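Local coordinates for protein MIPZ (Caulobacter crescentus, PDB 2XJ9) that is a dimeric P-loop ATPase that inhibits cell division and probably helps position the division plane by forming a gradient in the cell, at residues Q89-E94 / A117-A122; V163-R167 / A178-V182. The protein carries 1 engineered substitution. One frame throughout, in Å; residues are numbered along the deposited sequence.

Contact 1: Q89-E94 / A117-A122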
# COMPACT_ATOMS: atom_id res chain seq x y z
N GLN A 89 4.53 -11.51 -19.96
CA GLN A 89 3.89 -10.31 -19.42
C GLN A 89 4.29 -9.12 -20.28
O GLN A 89 3.43 -8.36 -20.75
CB GLN A 89 4.30 -10.06 -17.97
CG GLN A 89 3.69 -11.04 -16.99
CD GLN A 89 4.39 -11.00 -15.67
OE1 GLN A 89 4.89 -9.95 -15.25
NE2 GLN A 89 4.44 -12.14 -14.99
N VAL A 90 5.60 -8.96 -20.49
CA VAL A 90 6.14 -7.94 -21.36
C VAL A 90 5.52 -7.96 -22.75
O VAL A 90 5.21 -6.91 -23.31
CB VAL A 90 7.62 -8.12 -21.53
CG1 VAL A 90 8.17 -7.04 -22.46
CG2 VAL A 90 8.29 -8.10 -20.18
N ALA A 91 5.36 -9.15 -23.32
CA ALA A 91 4.72 -9.30 -24.63
C ALA A 91 3.32 -8.71 -24.62
O ALA A 91 2.95 -7.96 -25.52
CB ALA A 91 4.68 -10.74 -25.05
N GLY A 92 2.54 -9.05 -23.58
CA GLY A 92 1.21 -8.49 -23.34
C GLY A 92 1.20 -6.97 -23.23
O GLY A 92 0.38 -6.31 -23.85
N PHE A 93 2.12 -6.42 -22.44
CA PHE A 93 2.28 -4.97 -22.35
C PHE A 93 2.42 -4.39 -23.76
O PHE A 93 1.59 -3.59 -24.18
CB PHE A 93 3.51 -4.63 -21.50
CG PHE A 93 3.68 -3.16 -21.23
CD1 PHE A 93 2.63 -2.28 -21.38
CD2 PHE A 93 4.91 -2.65 -20.84
CE1 PHE A 93 2.79 -0.93 -21.14
CE2 PHE A 93 5.09 -1.30 -20.60
CZ PHE A 93 4.03 -0.44 -20.75
N GLU A 94 3.47 -4.82 -24.46
CA GLU A 94 3.73 -4.51 -25.86
C GLU A 94 2.46 -4.30 -26.67
O GLU A 94 2.19 -3.20 -27.15
CB GLU A 94 4.49 -5.68 -26.48
CG GLU A 94 5.87 -5.35 -26.99
CD GLU A 94 6.54 -4.32 -26.14
OE1 GLU A 94 5.87 -3.32 -25.80
OE2 GLU A 94 7.74 -4.52 -25.82
N ALA A 117 9.29 -6.37 -14.57
CA ALA A 117 9.81 -6.01 -15.87
C ALA A 117 8.90 -4.95 -16.48
O ALA A 117 9.36 -3.88 -16.89
CB ALA A 117 9.88 -7.23 -16.77
N ILE A 118 7.61 -5.25 -16.53
CA ILE A 118 6.69 -4.33 -17.17
C ILE A 118 6.70 -2.98 -16.46
O ILE A 118 6.66 -1.93 -17.08
CB ILE A 118 5.30 -4.92 -17.27
CG1 ILE A 118 4.76 -5.27 -15.89
CG2 ILE A 118 5.33 -6.17 -18.13
CD1 ILE A 118 3.36 -5.86 -15.94
N THR A 119 6.78 -3.01 -15.14
CA THR A 119 6.94 -1.77 -14.41
C THR A 119 8.16 -0.98 -14.89
O THR A 119 8.03 0.18 -15.24
CB THR A 119 7.00 -2.02 -12.91
OG1 THR A 119 5.67 -1.94 -12.40
CG2 THR A 119 7.87 -0.96 -12.23
N ARG A 120 9.33 -1.60 -14.90
CA ARG A 120 10.54 -0.92 -15.37
C ARG A 120 10.43 -0.43 -16.82
O ARG A 120 11.00 0.59 -17.20
CB ARG A 120 11.73 -1.85 -15.26
CG ARG A 120 11.92 -2.49 -13.92
CD ARG A 120 13.39 -2.37 -13.59
NE ARG A 120 13.66 -2.66 -12.22
CZ ARG A 120 14.08 -1.88 -11.22
NH1 ARG A 120 14.40 -0.59 -11.31
NH2 ARG A 120 14.19 -2.50 -10.06
N MET A 121 9.70 -1.18 -17.63
CA MET A 121 9.51 -0.83 -19.03
C MET A 121 8.67 0.41 -19.17
O MET A 121 8.83 1.19 -20.10
CB MET A 121 8.80 -1.97 -19.77
CG MET A 121 9.68 -3.14 -20.12
SD MET A 121 9.56 -3.37 -21.89
CE MET A 121 7.79 -3.52 -22.10
N ALA A 122 7.74 0.59 -18.24
CA ALA A 122 6.83 1.71 -18.31
C ALA A 122 7.54 2.98 -17.90
O ALA A 122 7.22 4.04 -18.37
CB ALA A 122 5.62 1.46 -17.44

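Contact 2: V163-R167 / A178-V182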
# COMPACT_ATOMS: atom_id res chain seq x y z
N VAL A 163 13.47 5.27 -11.25
CA VAL A 163 13.10 6.33 -12.18
C VAL A 163 14.34 6.89 -12.87
O VAL A 163 14.30 7.30 -14.03
CB VAL A 163 12.40 7.48 -11.46
CG1 VAL A 163 12.00 8.55 -12.44
CG2 VAL A 163 11.18 6.95 -10.74
N TRP A 164 15.45 6.91 -12.13
CA TRP A 164 16.71 7.41 -12.62
C TRP A 164 17.21 6.53 -13.77
O TRP A 164 17.94 7.00 -14.65
CB TRP A 164 17.72 7.40 -11.47
CG TRP A 164 18.65 8.57 -11.46
CD1 TRP A 164 18.42 9.81 -10.91
CD2 TRP A 164 19.97 8.63 -12.03
NE1 TRP A 164 19.51 10.62 -11.10
CE2 TRP A 164 20.48 9.93 -11.78
CE3 TRP A 164 20.77 7.71 -12.72
CZ2 TRP A 164 21.75 10.32 -12.21
CZ3 TRP A 164 22.04 8.11 -13.14
CH2 TRP A 164 22.51 9.40 -12.88
N GLU A 165 16.82 5.26 -13.76
CA GLU A 165 17.22 4.33 -14.82
C GLU A 165 16.19 4.36 -15.95
O GLU A 165 16.50 4.05 -17.10
CB GLU A 165 17.38 2.91 -14.26
CG GLU A 165 18.06 1.90 -15.21
CD GLU A 165 19.59 1.92 -15.14
OE1 GLU A 165 20.24 1.35 -16.06
OE2 GLU A 165 20.14 2.49 -14.17
N GLY A 166 14.97 4.73 -15.63
CA GLY A 166 13.95 4.86 -16.65
C GLY A 166 14.20 6.13 -17.45
O GLY A 166 13.49 6.39 -18.42
N ARG A 167 15.18 6.92 -17.03
CA ARG A 167 15.58 8.11 -17.78
C ARG A 167 16.72 7.72 -18.67
O ARG A 167 16.69 7.96 -19.87
CB ARG A 167 15.97 9.29 -16.88
CG ARG A 167 14.75 9.99 -16.28
CD ARG A 167 14.95 11.47 -15.94
NE ARG A 167 15.07 11.72 -14.53
CZ ARG A 167 14.46 12.58 -13.72
NH1 ARG A 167 13.52 13.46 -14.06
NH2 ARG A 167 14.88 12.52 -12.47
N ALA A 178 12.67 16.03 -22.00
CA ALA A 178 12.99 15.10 -20.92
C ALA A 178 11.73 14.61 -20.19
O ALA A 178 10.62 15.00 -20.53
CB ALA A 178 13.95 15.75 -19.92
N MET A 179 11.93 13.77 -19.19
CA MET A 179 10.82 13.29 -18.37
C MET A 179 10.55 14.23 -17.21
O MET A 179 11.47 14.56 -16.45
CB MET A 179 11.15 11.92 -17.82
CG MET A 179 10.06 10.91 -17.98
SD MET A 179 10.73 9.33 -17.46
CE MET A 179 10.97 9.67 -15.73
N ASP A 180 9.31 14.68 -17.07
CA ASP A 180 8.90 15.42 -15.87
C ASP A 180 8.62 14.42 -14.71
O ASP A 180 8.00 13.36 -14.92
CB ASP A 180 7.67 16.27 -16.20
CG ASP A 180 7.48 17.45 -15.24
OD1 ASP A 180 6.43 18.13 -15.37
OD2 ASP A 180 8.36 17.69 -14.38
N TRP A 181 9.10 14.73 -13.51
CA TRP A 181 8.84 13.86 -12.37
C TRP A 181 8.25 14.65 -11.21
O TRP A 181 8.90 15.55 -10.68
CB TRP A 181 10.11 13.14 -11.95
CG TRP A 181 9.85 12.13 -10.87
CD1 TRP A 181 8.63 11.65 -10.47
CD2 TRP A 181 10.83 11.49 -10.02
NE1 TRP A 181 8.80 10.75 -9.43
CE2 TRP A 181 10.13 10.64 -9.14
CE3 TRP A 181 12.22 11.55 -9.93
CZ2 TRP A 181 10.77 9.87 -8.21
CZ3 TRP A 181 12.86 10.79 -8.99
CH2 TRP A 181 12.14 9.95 -8.14
N VAL A 182 7.02 14.32 -10.83
CA VAL A 182 6.34 15.04 -9.74
C VAL A 182 5.99 14.18 -8.54
O VAL A 182 5.24 13.23 -8.67
CB VAL A 182 5.03 15.65 -10.24
CG1 VAL A 182 4.22 16.13 -9.08
CG2 VAL A 182 5.31 16.77 -11.20

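Contact 1: Q89-E94 / A117-A122
Phe93 reaches Met121 with its CG anti to the backbone N (chi1 -174°), which carries the ring off helix 86-103 toward helix 117-124. Met121 comes the other way: its CG lies anti to the carbonyl carbon (chi1 -77°), and bends at chi2 and chi3 curl the thioether back so that CE, not the sulfur, does most of the touching. The two side chains run alongside in opposite senses. Met121 CE sits 3.3 Å from Phe93 CD2, approaching the ring obliquely, while Met121 CB meets the same ring in plane at its edge. Farther along the ring, Phe93 CZ lies 4.1 Å from Ala122 CB.

The same methyl serves Val90, whose CG1 is 3.6 Å from Met121 CE; the valine lies roughly perpendicular to the methionine chain. The other branch of the valine, CG2, turns to the start of the partner helix and lies 3.9 Å from Ala117 CB. Ile118 works through its CG2 branch, which is 3.7 Å from the backbone N of Val90 and also touches Gln89 CB and Phe93 CB, so the methyl rests against backbone as well as side chains.

No hydrogen bond joins the two segments; contact between them is by apolar packing, with 355 Å² buried in all. Polar ends look elsewhere: Gln89 NE2 makes a weak bond to Arg84 O, and Glu94 OE1 a long, weak ion pair with Arg125.

The segment axes approach to 9.6 Å at 39° between their directions. The arrangement is a helix-helix packing of the P-loop NTPase fold, beside the loops that follow strands 36-40 and 106-110; the two helices precede and follow strand 106-110 in the chain.

Contact 2: V163-R167 / A178-V182
Val163 of helix 158-168 lies over one face of the Trp181 indole, in a helix-on-strand packing within the parallel-sheet P-loop NTPase fold; Trp181 belongs to strand 180-186, between strands 128-134 and 213-215.

The CH-pi contact comes first. Val163 CG1 stands 4.0 Å from the centroid of the six-membered ring of Trp181, 16° off the ring normal. The second branch, CG2, covers the same ring farther along, 3.9 Å from Trp181 CZ2. The indole is held at other points too: its NE1 is hydrogen-bonded to Thr131 OG1, and Phe212 packs edge-to-face with it.

Apolar contacts centre on Met179, whose chain bends at chi3 and brings its terminal methyl to the helix. Met179 CE lies 3.6 Å from Val163 CG1 and 3.8 Å from Arg167 CG, so one methyl touches two residues a turn apart on the helix. The sulfur is less close, with Met179 SD 4.1 Å from Gly166 O. On the strand side, Val129 packs against both Met179 and Trp181.

The contacts of the guanidinium come last. Arg167 has its CG anti to the carbonyl carbon, and a bend at chi3 helps turn the guanidinium toward the strand, its plane 71° from that of the indole. NH2 packs at the edge of the indole, 3.8 Å from Trp181 CE3, and is hydrogen-bonded to Gly211 O. This second partner, on the chain just before strand 213-215, helps fix the rotation of the group. The one hydrogen bond between the two segments is weak: Met179 O lies in the guanidinium plane at its edge, 3.3 Å from Arg167 NH1, and the N-H...O angle of 142° is well bent.

Both segments of contact 1 precede those of contact 2 in the chain. Their centres are about 17 Å apart, and although their nearest atoms come within about 5 Å, they do not touch. The sequence between them includes strand 128-134, which lies beside strand 180-186 in the sheet and carries Val129 and Thr131, both partners of contact 2. Neither contact forms the nucleotide site: the side chains of Ile118 in contact 1 and Trp181 in contact 2 are each about 13 Å from a bound nucleotide, and Ile118 is about 13 Å from a magnesium ion. Arg120, on the helix of contact 1, packs against Arg44 of the second subunit, whereas neither segment of contact 2 touches another chain of the assembly.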